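Local coordinates for solute-binding protein Csal_2479 (Chromohalobacter salexigens, PDB 4P1L), which binds D-glucuronate in the periplasm and probably delivers it to a tripartite ATP-independent (TRAP) permease for transport into the cell, at residues N134-S143 with L232-W243; Q70-R78 with N86-I95. All blocks are in the same frame, centred on the assembly; numbering follows the deposited sequence.

Contact 1: N134-S143 with L232-W243; sequences NLIVLSWFGS and LPECLCVAKASW. With BDP (beta-D-glucopyranuronic acid), chain C; SO4 (sulfate ion), chain E.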
loop_
_atom_site.group_PDB
_atom_site.type_symbol
_atom_site.label_atom_id
_atom_site.label_comp_id
_atom_site.label_asym_id
_atom_site.label_seq_id
_atom_site.Cartn_x
_atom_site.Cartn_y
_atom_site.Cartn_z
ATOM N N ASN A 134 13.692 11.970 -5.442
ATOM C CA ASN A 134 12.884 13.135 -5.834
ATOM C C ASN A 134 11.450 13.127 -5.349
ATOM O O ASN A 134 10.617 13.842 -5.898
ATOM C CB ASN A 134 12.848 13.321 -7.358
ATOM C CG ASN A 134 14.072 14.001 -7.904
ATOM O OD1 ASN A 134 14.933 14.477 -7.166
ATOM N ND2 ASN A 134 14.139 14.076 -9.228
ATOM N N LEU A 135 11.159 12.347 -4.320
ATOM C CA LEU A 135 9.831 12.354 -3.707
ATOM C C LEU A 135 9.922 12.789 -2.248
ATOM O O LEU A 135 10.673 12.200 -1.454
ATOM C CB LEU A 135 9.196 10.965 -3.812
ATOM C CG LEU A 135 8.928 10.455 -5.238
ATOM C CD1 LEU A 135 8.523 8.975 -5.230
ATOM C CD2 LEU A 135 7.863 11.292 -5.949
ATOM N N ILE A 136 9.146 13.823 -1.896
ATOM C CA ILE A 136 9.173 14.365 -0.554
ATOM C C ILE A 136 7.957 13.855 0.228
ATOM O O ILE A 136 6.824 14.214 -0.078
ATOM C CB ILE A 136 9.180 15.896 -0.566
ATOM C CG1 ILE A 136 10.305 16.426 -1.472
ATOM C CG2 ILE A 136 9.282 16.416 0.842
ATOM C CD1 ILE A 136 11.711 15.914 -1.104
ATOM N N VAL A 137 8.197 12.991 1.208
ATOM C CA VAL A 137 7.099 12.379 1.969
ATOM C C VAL A 137 6.653 13.318 3.064
ATOM O O VAL A 137 7.473 13.785 3.872
ATOM C CB VAL A 137 7.517 11.054 2.625
ATOM C CG1 VAL A 137 6.407 10.562 3.547
ATOM C CG2 VAL A 137 7.838 10.010 1.577
ATOM N N LEU A 138 5.351 13.610 3.086
ATOM C CA LEU A 138 4.791 14.519 4.060
ATOM C C LEU A 138 4.055 13.793 5.188
ATOM O O LEU A 138 3.960 14.298 6.297
ATOM C CB LEU A 138 3.819 15.475 3.378
ATOM C CG LEU A 138 4.409 16.317 2.242
ATOM C CD1 LEU A 138 3.393 17.341 1.791
ATOM C CD2 LEU A 138 5.691 16.987 2.693
ATOM N N SER A 139 3.490 12.634 4.890
ATOM C CA SER A 139 2.788 11.864 5.905
ATOM C C SER A 139 2.552 10.454 5.409
ATOM O O SER A 139 2.741 10.168 4.224
ATOM C CB SER A 139 1.473 12.542 6.265
ATOM O OG SER A 139 0.603 12.574 5.151
ATOM N N TRP A 140 2.156 9.575 6.325
ATOM C CA TRP A 140 1.937 8.152 6.019
ATOM C C TRP A 140 0.474 7.776 6.217
ATOM O O TRP A 140 -0.072 8.014 7.284
ATOM C CB TRP A 140 2.786 7.264 6.920
ATOM C CG TRP A 140 4.245 7.546 6.850
ATOM C CD1 TRP A 140 5.000 8.165 7.800
ATOM C CD2 TRP A 140 5.129 7.209 5.788
ATOM N NE1 TRP A 140 6.303 8.251 7.386
ATOM C CE2 TRP A 140 6.420 7.649 6.166
ATOM C CE3 TRP A 140 4.973 6.556 4.572
ATOM C CZ2 TRP A 140 7.541 7.476 5.357
ATOM C CZ3 TRP A 140 6.103 6.394 3.754
ATOM C CH2 TRP A 140 7.361 6.843 4.162
ATOM N N PHE A 141 -0.128 7.196 5.182
ATOM C CA PHE A 141 -1.466 6.617 5.242
ATOM C C PHE A 141 -1.359 5.117 5.594
ATOM O O PHE A 141 -0.358 4.454 5.272
ATOM C CB PHE A 141 -2.184 6.727 3.889
ATOM C CG PHE A 141 -2.664 8.119 3.509
ATOM C CD1 PHE A 141 -2.441 9.214 4.311
ATOM C CD2 PHE A 141 -3.340 8.314 2.308
ATOM C CE1 PHE A 141 -2.875 10.490 3.920
ATOM C CE2 PHE A 141 -3.789 9.574 1.932
ATOM C CZ PHE A 141 -3.545 10.659 2.745
ATOM N N GLY A 142 -2.403 4.573 6.214
ATOM C CA GLY A 142 -2.510 3.140 6.419
ATOM C C GLY A 142 -3.209 2.386 5.293
ATOM O O GLY A 142 -4.008 2.961 4.549
ATOM N N SER A 143 -2.904 1.098 5.144
ATOM C CA SER A 143 -3.668 0.271 4.216
ATOM C C SER A 143 -3.953 -1.121 4.818
ATOM O O SER A 143 -4.086 -2.092 4.098
ATOM C CB SER A 143 -3.004 0.173 2.828
ATOM O OG SER A 143 -1.830 -0.664 2.821
ATOM N N LEU A 232 1.445 -2.738 4.364
ATOM C CA LEU A 232 2.186 -1.792 3.558
ATOM C C LEU A 232 1.790 -0.360 3.942
ATOM O O LEU A 232 0.607 0.026 3.864
ATOM C CB LEU A 232 1.922 -2.054 2.081
ATOM C CG LEU A 232 2.660 -3.298 1.520
ATOM C CD1 LEU A 232 2.099 -3.698 0.156
ATOM C CD2 LEU A 232 4.161 -2.994 1.427
ATOM N N PRO A 233 2.774 0.458 4.364
ATOM C CA PRO A 233 2.458 1.874 4.474
ATOM C C PRO A 233 2.186 2.470 3.101
ATOM O O PRO A 233 2.617 1.899 2.092
ATOM C CB PRO A 233 3.754 2.490 5.063
ATOM C CG PRO A 233 4.470 1.363 5.682
ATOM C CD PRO A 233 4.169 0.181 4.757
ATOM N N GLU A 234 1.492 3.607 3.060
ATOM C CA GLU A 234 1.412 4.434 1.867
ATOM C C GLU A 234 1.856 5.858 2.215
ATOM O O GLU A 234 1.669 6.307 3.343
ATOM C CB GLU A 234 -0.014 4.457 1.322
ATOM C CG GLU A 234 -0.646 3.071 1.207
ATOM C CD GLU A 234 -1.750 2.991 0.152
ATOM O OE1 GLU A 234 -2.282 4.064 -0.249
ATOM O OE2 GLU A 234 -2.076 1.853 -0.258
ATOM N N CYS A 235 2.472 6.563 1.266
ATOM C CA CYS A 235 2.879 7.928 1.520
ATOM C C CYS A 235 1.914 8.886 0.879
ATOM O O CYS A 235 1.264 8.567 -0.119
ATOM C CB CYS A 235 4.289 8.210 0.994
ATOM S SG CYS A 235 4.492 7.997 -0.795
ATOM N N LEU A 236 1.853 10.076 1.460
ATOM C CA LEU A 236 1.373 11.279 0.796
ATOM C C LEU A 236 2.636 12.067 0.509
ATOM O O LEU A 236 3.332 12.480 1.444
ATOM C CB LEU A 236 0.421 12.073 1.682
ATOM C CG LEU A 236 0.028 13.467 1.215
ATOM C CD1 LEU A 236 -0.399 13.488 -0.223
ATOM C CD2 LEU A 236 -1.083 13.986 2.106
ATOM N N CYS A 237 2.988 12.196 -0.762
ATOM C CA CYS A 237 4.251 12.836 -1.135
ATOM C C CYS A 237 4.086 13.918 -2.216
ATOM O O CYS A 237 3.056 13.988 -2.913
ATOM C CB CYS A 237 5.247 11.787 -1.627
ATOM S SG CYS A 237 4.827 11.035 -3.229
ATOM N N VAL A 238 5.120 14.753 -2.331
ATOM C CA VAL A 238 5.170 15.849 -3.303
ATOM C C VAL A 238 6.431 15.697 -4.186
ATOM O O VAL A 238 7.488 15.296 -3.700
ATOM C CB VAL A 238 5.153 17.221 -2.570
ATOM C CG1 VAL A 238 5.359 18.395 -3.551
ATOM C CG2 VAL A 238 3.848 17.394 -1.803
ATOM N N ALA A 239 6.322 16.004 -5.478
ATOM C CA ALA A 239 7.497 16.116 -6.348
ATOM C C ALA A 239 8.531 17.089 -5.743
ATOM O O ALA A 239 8.210 18.213 -5.331
ATOM C CB ALA A 239 7.103 16.598 -7.738
ATOM N N LYS A 240 9.781 16.663 -5.679
ATOM C CA LYS A 240 10.806 17.531 -5.104
ATOM C C LYS A 240 10.843 18.894 -5.805
ATOM O O LYS A 240 10.986 19.920 -5.155
ATOM C CB LYS A 240 12.191 16.880 -5.162
ATOM C CG LYS A 240 13.296 17.760 -4.519
ATOM C CD LYS A 240 14.682 17.103 -4.595
ATOM C CE LYS A 240 14.789 15.894 -3.673
ATOM N NZ LYS A 240 16.193 15.630 -3.209
ATOM N N ALA A 241 10.714 18.893 -7.126
ATOM C CA ALA A 241 10.718 20.137 -7.899
ATOM C C ALA A 241 9.600 21.074 -7.439
ATOM O O ALA A 241 9.812 22.275 -7.247
ATOM C CB ALA A 241 10.553 19.830 -9.377
ATOM N N SER A 242 8.409 20.519 -7.259
ATOM C CA SER A 242 7.259 21.331 -6.856
ATOM C C SER A 242 7.418 21.842 -5.431
ATOM O O SER A 242 7.025 22.953 -5.101
ATOM C CB SER A 242 5.964 20.519 -6.964
ATOM O OG SER A 242 5.742 20.127 -8.302
ATOM N N TRP A 243 7.998 21.004 -4.586
ATOM C CA TRP A 243 8.255 21.342 -3.193
ATOM C C TRP A 243 9.231 22.510 -3.061
ATOM O O TRP A 243 8.981 23.464 -2.325
ATOM C CB TRP A 243 8.816 20.090 -2.498
ATOM C CG TRP A 243 8.863 20.162 -0.997
ATOM C CD1 TRP A 243 9.970 20.045 -0.222
ATOM C CD2 TRP A 243 7.761 20.331 -0.097
ATOM N NE1 TRP A 243 9.631 20.129 1.109
ATOM C CE2 TRP A 243 8.282 20.309 1.215
ATOM C CE3 TRP A 243 6.387 20.504 -0.267
ATOM C CZ2 TRP A 243 7.478 20.479 2.355
ATOM C CZ3 TRP A 243 5.586 20.661 0.875
ATOM C CH2 TRP A 243 6.136 20.628 2.159
HETATM C C1 BDP C . -4.257 -1.256 -2.538
HETATM C C2 BDP C . -3.370 -0.019 -2.550
HETATM C C3 BDP C . -3.314 0.527 -3.926
HETATM C C4 BDP C . -2.762 -0.543 -4.813
HETATM C C5 BDP C . -3.641 -1.820 -4.753
HETATM C C6 BDP C . -3.095 -2.960 -5.610
HETATM O O2 BDP C . -3.980 0.918 -1.678
HETATM O O3 BDP C . -2.298 1.660 -3.897
HETATM O O4 BDP C . -2.685 -0.075 -6.171
HETATM O O5 BDP C . -3.729 -2.250 -3.431
HETATM O O6A BDP C . -3.282 -4.141 -5.171
HETATM O O1 BDP C . -4.276 -1.802 -1.265
HETATM O O6B BDP C . -2.573 -2.709 -6.716
HETATM S S SO4 E . 11.362 20.826 4.511
HETATM O O1 SO4 E . 10.078 21.018 5.173
HETATM O O2 SO4 E . 12.346 20.384 5.489
HETATM O O3 SO4 E . 11.301 19.820 3.448
HETATM O O4 SO4 E . 11.772 22.086 3.894
HETATM O O HOH W 1 -1.303 -3.435 3.608
HETATM O O HOH W 2 -0.967 -0.775 6.102
#

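Contact 2: Q70-R78 with N86-I95; sequences QPDAIEQTR and NFNMGPMGPI. With BDP (beta-D-glucopyranuronic acid), chain C.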
loop_
_atom_site.group_PDB
_atom_site.type_symbol
_atom_site.label_atom_id
_atom_site.label_comp_id
_atom_site.label_asym_id
_atom_site.label_seq_id
_atom_site.Cartn_x
_atom_site.Cartn_y
_atom_site.Cartn_z
ATOM N N GLN A 70 -0.048 3.045 -11.335
ATOM C CA GLN A 70 0.824 3.448 -10.231
ATOM C C GLN A 70 2.293 3.651 -10.612
ATOM O O GLN A 70 2.881 4.696 -10.264
ATOM C CB GLN A 70 0.652 2.519 -9.010
ATOM C CG GLN A 70 1.288 3.097 -7.728
ATOM C CD GLN A 70 0.516 2.867 -6.431
ATOM O OE1 GLN A 70 0.770 3.553 -5.429
ATOM N NE2 GLN A 70 -0.403 1.889 -6.423
ATOM N N PRO A 71 2.906 2.673 -11.308
ATOM C CA PRO A 71 4.306 2.864 -11.728
ATOM C C PRO A 71 4.506 4.099 -12.597
ATOM O O PRO A 71 5.455 4.838 -12.368
ATOM C CB PRO A 71 4.623 1.575 -12.506
ATOM C CG PRO A 71 3.674 0.553 -11.911
ATOM C CD PRO A 71 2.404 1.334 -11.673
ATOM N N ASP A 72 3.620 4.347 -13.557
ATOM C CA ASP A 72 3.782 5.504 -14.418
ATOM C C ASP A 72 3.606 6.803 -13.631
ATOM O O ASP A 72 4.304 7.771 -13.874
ATOM C CB ASP A 72 2.789 5.464 -15.585
ATOM C CG ASP A 72 3.023 4.270 -16.504
ATOM O OD1 ASP A 72 4.210 3.939 -16.758
ATOM O OD2 ASP A 72 2.020 3.653 -16.944
ATOM N N ALA A 73 2.678 6.809 -12.680
ATOM C CA ALA A 73 2.448 8.006 -11.842
ATOM C C ALA A 73 3.634 8.308 -10.935
ATOM O O ALA A 73 3.969 9.485 -10.713
ATOM C CB ALA A 73 1.178 7.836 -11.008
ATOM N N ILE A 74 4.266 7.264 -10.399
ATOM C CA ILE A 74 5.451 7.464 -9.580
ATOM C C ILE A 74 6.499 8.168 -10.430
ATOM O O ILE A 74 7.094 9.147 -9.994
ATOM C CB ILE A 74 6.015 6.158 -9.022
ATOM C CG1 ILE A 74 5.115 5.633 -7.913
ATOM C CG2 ILE A 74 7.419 6.375 -8.472
ATOM C CD1 ILE A 74 5.481 4.213 -7.445
ATOM N N GLU A 75 6.686 7.688 -11.657
ATOM C CA GLU A 75 7.636 8.287 -12.583
ATOM C C GLU A 75 7.330 9.759 -12.864
ATOM O O GLU A 75 8.218 10.596 -12.818
ATOM C CB GLU A 75 7.637 7.501 -13.893
ATOM C CG GLU A 75 8.632 7.988 -14.928
ATOM C CD GLU A 75 8.791 6.999 -16.096
ATOM O OE1 GLU A 75 7.815 6.270 -16.420
ATOM O OE2 GLU A 75 9.900 6.939 -16.680
ATOM N N GLN A 76 6.067 10.063 -13.153
ATOM C CA GLN A 76 5.651 11.419 -13.449
ATOM C C GLN A 76 5.841 12.329 -12.245
ATOM O O GLN A 76 6.101 13.507 -12.410
ATOM C CB GLN A 76 4.177 11.463 -13.850
ATOM C CG GLN A 76 3.824 10.832 -15.176
ATOM C CD GLN A 76 2.331 10.927 -15.438
ATOM O OE1 GLN A 76 1.793 12.021 -15.657
ATOM N NE2 GLN A 76 1.646 9.792 -15.374
ATOM N N THR A 77 5.688 11.786 -11.035
ATOM C CA THR A 77 5.862 12.607 -9.833
ATOM C C THR A 77 7.342 12.879 -9.549
ATOM O O THR A 77 7.725 13.993 -9.166
ATOM C CB THR A 77 5.170 11.961 -8.604
ATOM O OG1 THR A 77 3.803 11.698 -8.915
ATOM C CG2 THR A 77 5.218 12.918 -7.418
ATOM N N ARG A 78 8.192 11.875 -9.739
ATOM C CA ARG A 78 9.638 12.095 -9.591
ATOM C C ARG A 78 10.165 13.189 -10.509
ATOM O O ARG A 78 11.096 13.899 -10.154
ATOM C CB ARG A 78 10.414 10.814 -9.856
ATOM C CG ARG A 78 10.166 9.750 -8.789
ATOM C CD ARG A 78 10.902 8.473 -9.108
ATOM N NE ARG A 78 12.347 8.653 -9.113
ATOM C CZ ARG A 78 13.190 7.897 -9.812
ATOM N NH1 ARG A 78 12.739 6.895 -10.558
ATOM N NH2 ARG A 78 14.485 8.136 -9.759
ATOM N N ASN A 86 -0.639 9.970 -3.516
ATOM C CA ASN A 86 -0.723 8.908 -2.520
ATOM C C ASN A 86 -0.237 7.642 -3.216
ATOM O O ASN A 86 -0.889 7.124 -4.118
ATOM C CB ASN A 86 -2.180 8.828 -2.033
ATOM C CG ASN A 86 -2.537 7.540 -1.310
ATOM O OD1 ASN A 86 -3.670 7.096 -1.402
ATOM N ND2 ASN A 86 -1.587 6.937 -0.589
ATOM N N PHE A 87 0.958 7.185 -2.839
ATOM C CA PHE A 87 1.483 5.950 -3.374
ATOM C C PHE A 87 1.548 4.869 -2.301
ATOM O O PHE A 87 1.983 5.135 -1.179
ATOM C CB PHE A 87 2.902 6.137 -3.912
ATOM C CG PHE A 87 3.000 7.047 -5.093
ATOM C CD1 PHE A 87 2.159 6.889 -6.182
ATOM C CD2 PHE A 87 3.933 8.066 -5.116
ATOM C CE1 PHE A 87 2.243 7.718 -7.268
ATOM C CE2 PHE A 87 4.035 8.904 -6.228
ATOM C CZ PHE A 87 3.175 8.717 -7.303
ATOM N N ASN A 88 1.164 3.658 -2.678
ATOM C CA ASN A 88 1.503 2.469 -1.902
ATOM C C ASN A 88 3.018 2.191 -2.008
ATOM O O ASN A 88 3.633 2.335 -3.088
ATOM C CB ASN A 88 0.687 1.283 -2.397
ATOM C CG ASN A 88 0.822 0.058 -1.505
ATOM O OD1 ASN A 88 1.762 -0.727 -1.661
ATOM N ND2 ASN A 88 -0.109 -0.118 -0.587
HETATM N N MSE A 89 3.621 1.826 -0.881
HETATM C CA MSE A 89 5.070 1.594 -0.842
HETATM C C MSE A 89 5.522 0.325 -1.529
HETATM O O MSE A 89 6.717 0.156 -1.805
HETATM C CB MSE A 89 5.589 1.611 0.594
HETATM C CG MSE A 89 5.533 2.964 1.262
HETATM SE SE MSE A 89 6.667 4.356 0.389
HETATM C CE MSE A 89 8.276 4.048 1.453
ATOM N N GLY A 90 4.588 -0.586 -1.812
ATOM C CA GLY A 90 4.908 -1.788 -2.573
ATOM C C GLY A 90 5.533 -1.522 -3.932
ATOM O O GLY A 90 6.647 -1.991 -4.216
ATOM N N PRO A 91 4.812 -0.795 -4.805
ATOM C CA PRO A 91 5.333 -0.396 -6.104
ATOM C C PRO A 91 6.502 0.547 -6.000
ATOM O O PRO A 91 7.171 0.798 -7.019
ATOM C CB PRO A 91 4.158 0.324 -6.760
ATOM C CG PRO A 91 2.986 -0.095 -6.034
ATOM C CD PRO A 91 3.393 -0.423 -4.660
HETATM N N MSE A 92 6.749 1.088 -4.811
HETATM C CA MSE A 92 7.906 1.972 -4.617
HETATM C C MSE A 92 9.199 1.140 -4.494
HETATM O O MSE A 92 10.303 1.647 -4.720
HETATM C CB MSE A 92 7.702 2.844 -3.381
HETATM C CG MSE A 92 8.670 4.002 -3.166
HETATM SE SE MSE A 92 8.529 5.324 -4.599
HETATM C CE MSE A 92 6.686 5.885 -4.285
ATOM N N GLY A 93 9.063 -0.134 -4.144
ATOM C CA GLY A 93 10.222 -1.001 -3.927
ATOM C C GLY A 93 11.170 -1.089 -5.106
ATOM O O GLY A 93 12.392 -0.956 -4.951
ATOM N N PRO A 94 10.634 -1.311 -6.303
ATOM C CA PRO A 94 11.536 -1.355 -7.464
ATOM C C PRO A 94 12.237 -0.029 -7.790
ATOM O O PRO A 94 13.171 -0.027 -8.589
ATOM C CB PRO A 94 10.604 -1.758 -8.610
ATOM C CG PRO A 94 9.528 -2.603 -7.930
ATOM C CD PRO A 94 9.354 -2.008 -6.550
ATOM N N ILE A 95 11.801 1.071 -7.184
ATOM C CA ILE A 95 12.332 2.384 -7.498
ATOM C C ILE A 95 13.295 2.859 -6.412
ATOM O O ILE A 95 14.311 3.491 -6.712
ATOM C CB ILE A 95 11.167 3.363 -7.692
ATOM C CG1 ILE A 95 10.332 2.876 -8.886
ATOM C CG2 ILE A 95 11.679 4.770 -7.942
ATOM C CD1 ILE A 95 8.920 3.236 -8.834
HETATM C C1 BDP C . -4.257 -1.256 -2.538
HETATM C C2 BDP C . -3.370 -0.019 -2.550
HETATM C C3 BDP C . -3.314 0.527 -3.926
HETATM C C4 BDP C . -2.762 -0.543 -4.813
HETATM C C5 BDP C . -3.641 -1.820 -4.753
HETATM C C6 BDP C . -3.095 -2.960 -5.610
HETATM O O2 BDP C . -3.980 0.918 -1.678
HETATM O O3 BDP C . -2.298 1.660 -3.897
HETATM O O4 BDP C . -2.685 -0.075 -6.171
HETATM O O5 BDP C . -3.729 -2.250 -3.431
HETATM O O6A BDP C . -3.282 -4.141 -5.171
HETATM O O1 BDP C . -4.276 -1.802 -1.265
HETATM O O6B BDP C . -2.573 -2.709 -6.716
#

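Contact 1: N134-S143 with L232-W243
From the pair Leu135 and Ala239 to the pair Phe141 and Glu234, strands 135-141 and 234-239 run antiparallel, their axes 4.5 Å apart at 139°, with a classic beta bulge where Leu138 and Ser139 both face Leu236. Leu138 N takes the shorter bond to Leu236 O at 2.8 Å, and Ser139 N makes a weak one to the same oxygen. Leu138 CD2, from the bulge itself, and Ile136 CG2 lie over one face of the Trp243 indole. The Ile136 methyl sits 3.9 Å from the centroid of the five-membered ring of Trp243, and the Leu138 methyl covers the six-membered ring; CG of Trp243 stands opposite the backbone N (chi1 -167°), which brings the indole back against the strand. In the ring plane Trp243 NE1 donates a nearly straight bond (172°) to sulfate O3, probably from the crystallisation liquor. At the other end Ser143 OG meets a lone pair of Leu232 O at 2.7 Å, while two waters bridge the same two residues. Nearby, Glu234 OE2 accepts from O2 of the bound glucuronate at 2.6 Å; Asn88 ND2 bonds to OE2 and Asn86 ND2 to OE1 of Glu234. Strand 135-141 edges the sheet, with strand 84-88 on the far side of 234-239; helix 248-282 packs on Leu138 and Ser139, and helix 37-52 on Phe141 and Leu236.

Contact 2: Q70-R78 with N86-I95
Gln70 reaches from the first turn of helix 70-78 to the backbone of Asn88 and to the sugar, in a beta-alpha-beta crossover whose helix links the parallel strands 59-62 and 84-88 of the solute-binding fold. Its amide works in both directions: OE1 of Gln70 accepts from Asn88 N at 2.8 Å, and NE2 of Gln70 donates to O3 of glucuronate at 3.2 Å along a nearly straight line (167°). CG of Gln70 lies opposite its own backbone N (chi1 -166°), and the bend that follows lays the chain against the Pro91 ring, where Gln70 CD comes 3.9 Å from Pro91 CG. With the oxygen committed to the strand, the NH2 end is turned to the ligand. A leucine here would probably leave both Asn88 N and the sugar hydroxyl without their mate. On the strand side, Asn88 OD1 accepts from Gly90 N in an Asx turn that leads into the type I turn carrying Pro91. Behind this first shell, Ile74 sets CG1 almost squarely over the centre of the Phe87 ring, 3.5 Å from its centroid. The tip of that branch, CD1, reaches the methyl of selenomethionine Met92, and the other branch, CG2, packs tightly on Ile95 CD1. At the helix end the Arg78 guanidinium has Ile95 CG2 over one face, while its NE is bonded to Lys133 O. At the Phe87 rim, Thr77 OG1 lies near the ring plane, 3.4 Å from Phe87 CZ, and donates to Ala73 O.

Going from the N terminus, contact 2 comes first: helix 70-78 and the strand and turn of segment 86-95 close a short loop of seven residues. Contact 1 opens only afterwards, at 134-143, and closes at 232-243 after a long excursion that includes strands of the other sheets, so the two are in series and neither encloses nor crosses the other. In space they join, because strand 234-239 lies between 84-88 and 135-141 in the five-stranded sheet. Cys235 N and Phe87 O, 2.9 Å apart, probably bond across that seam. Contact 2 fixes a helix on this sheet, contact 1 supplies its edge strand, and both end at the glucuronate pocket.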